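Local coordinates for FAD:protein FMN transferase (Pseudomonas stutzeri ATCC 14405 = CCUG 16156, PDB 5MGY) that probably transfers FMN from FAD to a threonine of a target protein, releasing AMP, with magnesium as cofactor, at residues S54-D59 / D154-A159. Sequence-based numbering, arbitrary orientation.
Sequences STYRSD and DFNSIA. With MG (magnesium ion), chain I.
The hydroxyl of Thr55 lies beside the carboxylate of Asp154, with OG1 standing 3.8 Å from Asp154 OD1, a loose approach, beyond oxygen-oxygen van der Waals contact and too long to count as a bond. The two side chains run at about a right angle to each other, and this pair accounts for most of the 105 Å² buried between the segments. The hydroxyl arrives there because OG1 lies between the backbone N and the carbonyl carbon (chi1 53°), while CG2 turns beside the backbone N. A second, looser touch lies next to it: the amide nitrogen ND2 of Asn156 comes obliquely to the Tyr56 ring, 4.3 Å from CE2.

Each loop holds a turn closed by a polar side chain onto its own backbone. Ser54, where the chain leaves helix 35-53, accepts the backbone N of Tyr56 on OG at 2.9 Å, an ST turn. In the other loop, Asp154 extends CG anti to its backbone N (chi1 -170°), and OD2 takes the backbone N of Asn156 at 2.8 Å, nearly in line with the C-O bond, which makes an Asx turn. Because OD1 also lies close to Glu103 OE1, the like charges could raise the proton affinity of this pair. An alanine in place of Asp154 would probably leave the Asn156 N-H without its acceptor and free the loop to shift ahead of Ser157.

Farther along 54-59, Arg57 grips Asp59 side-on through NE and NH2, with NE 2.8 Å from OD2. In the other loop Ser157 gives its carbonyl O to the magnesium ion at 2.4 Å, and Asp271 and Thr275 supply the other protein ligands. The contact thus joins the loop between helices 35-53 and 61-67 to the Asx-turn loop that leads into helix 159-173 and carries a backbone ligand of the ApbE-family magnesium site.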
loop_
_atom_site.group_PDB
_atom_site.type_symbol
_atom_site.label_atom_id
_atom_site.label_comp_id
_atom_site.label_asym_id
_atom_site.label_seq_id
_atom_site.Cartn_x
_atom_site.Cartn_y
_atom_site.Cartn_z
ATOM N N SER A 54 9.839 6.924 7.114
ATOM C CA SER A 54 10.184 5.683 7.812
ATOM C C SER A 54 10.292 5.818 9.323
ATOM O O SER A 54 11.051 6.601 9.843
ATOM C CB SER A 54 11.510 5.156 7.358
ATOM O OG SER A 54 11.760 3.938 8.000
ATOM N N THR A 55 9.529 4.989 9.996
ATOM C CA THR A 55 9.667 4.719 11.409
ATOM C C THR A 55 10.856 3.821 11.758
ATOM O O THR A 55 11.102 3.623 12.912
ATOM C CB THR A 55 8.358 4.081 12.015
ATOM O OG1 THR A 55 7.966 2.935 11.276
ATOM C CG2 THR A 55 7.213 5.041 11.959
ATOM N N TYR A 56 11.577 3.278 10.784
ATOM C CA TYR A 56 12.775 2.479 11.036
ATOM C C TYR A 56 14.057 3.249 11.037
ATOM O O TYR A 56 15.104 2.639 11.169
ATOM C CB TYR A 56 12.878 1.371 10.030
ATOM C CG TYR A 56 11.809 0.324 10.267
ATOM C CD1 TYR A 56 12.104 -0.892 10.867
ATOM C CD2 TYR A 56 10.462 0.550 9.898
ATOM C CE1 TYR A 56 11.085 -1.844 11.076
ATOM C CE2 TYR A 56 9.449 -0.394 10.101
ATOM C CZ TYR A 56 9.754 -1.581 10.694
ATOM O OH TYR A 56 8.743 -2.483 10.934
ATOM N N ARG A 57 14.013 4.574 10.908
ATOM C CA ARG A 57 15.189 5.348 11.265
ATOM C C ARG A 57 14.857 6.508 12.129
ATOM O O ARG A 57 13.836 7.141 11.899
ATOM C CB ARG A 57 15.903 5.833 10.033
ATOM C CG ARG A 57 15.046 6.532 9.025
ATOM C CD ARG A 57 15.894 6.757 7.791
ATOM N NE ARG A 57 16.685 7.976 7.846
ATOM C CZ ARG A 57 17.275 8.527 6.794
ATOM N NH1 ARG A 57 17.180 7.951 5.610
ATOM N NH2 ARG A 57 17.941 9.667 6.925
ATOM N N SER A 58 15.764 6.810 13.056
ATOM C CA SER A 58 15.495 7.745 14.132
ATOM C C SER A 58 15.506 9.212 13.715
ATOM O O SER A 58 14.863 10.066 14.391
ATOM C CB SER A 58 16.488 7.515 15.254
ATOM O OG SER A 58 17.768 7.280 14.705
ATOM N N ASP A 59 16.175 9.509 12.590
ATOM C CA ASP A 59 16.258 10.906 12.132
ATOM C C ASP A 59 15.193 11.257 11.159
ATOM O O ASP A 59 15.296 12.263 10.492
ATOM C CB ASP A 59 17.634 11.251 11.574
ATOM C CG ASP A 59 17.941 10.527 10.298
ATOM O OD1 ASP A 59 18.685 11.112 9.463
ATOM O OD2 ASP A 59 17.441 9.388 10.139
ATOM N N ASP A 154 2.363 5.808 11.289
ATOM C CA ASP A 154 3.007 4.776 10.447
ATOM C C ASP A 154 2.356 4.848 9.051
ATOM O O ASP A 154 1.137 4.762 8.906
ATOM C CB ASP A 154 2.838 3.356 11.024
ATOM C CG ASP A 154 3.706 2.309 10.305
ATOM O OD1 ASP A 154 4.432 1.485 10.948
ATOM O OD2 ASP A 154 3.693 2.334 9.076
ATOM N N PHE A 155 3.180 4.967 8.030
ATOM C CA PHE A 155 2.692 5.255 6.728
ATOM C C PHE A 155 2.755 4.045 5.808
ATOM O O PHE A 155 2.482 4.169 4.609
ATOM C CB PHE A 155 3.502 6.463 6.144
ATOM C CG PHE A 155 3.080 7.792 6.721
ATOM C CD1 PHE A 155 1.860 8.379 6.363
ATOM C CD2 PHE A 155 3.881 8.426 7.635
ATOM C CE1 PHE A 155 1.459 9.567 6.938
ATOM C CE2 PHE A 155 3.493 9.616 8.208
ATOM C CZ PHE A 155 2.273 10.190 7.870
ATOM N N ASN A 156 3.085 2.876 6.356
ATOM C CA ASN A 156 3.447 1.697 5.546
ATOM C C ASN A 156 2.286 1.211 4.725
ATOM O O ASN A 156 2.486 0.712 3.663
ATOM C CB ASN A 156 4.023 0.531 6.380
ATOM C CG ASN A 156 5.553 0.410 6.322
ATOM O OD1 ASN A 156 6.203 0.727 5.337
ATOM N ND2 ASN A 156 6.107 -0.127 7.364
ATOM N N SER A 157 1.065 1.423 5.162
ATOM C CA SER A 157 -0.092 0.909 4.442
ATOM C C SER A 157 -0.296 1.615 3.095
ATOM O O SER A 157 -0.869 0.989 2.160
ATOM C CB SER A 157 -1.347 0.982 5.323
ATOM O OG SER A 157 -1.632 2.310 5.634
ATOM N N ILE A 158 0.184 2.870 3.006
ATOM C CA ILE A 158 0.256 3.670 1.735
ATOM C C ILE A 158 1.601 4.107 1.074
ATOM O O ILE A 158 1.587 4.598 -0.079
ATOM C CB ILE A 158 -0.636 4.924 1.767
ATOM C CG1 ILE A 158 -0.393 5.787 2.974
ATOM C CG2 ILE A 158 -2.047 4.498 1.808
ATOM C CD1 ILE A 158 -1.168 7.128 2.967
ATOM N N ALA A 159 2.736 3.942 1.750
ATOM C CA ALA A 159 4.038 4.501 1.211
ATOM C C ALA A 159 4.426 3.952 -0.176
ATOM O O ALA A 159 4.678 4.715 -1.086
ATOM C CB ALA A 159 5.174 4.295 2.178
HETATM MG MG MG I . -0.709 -1.351 2.000
#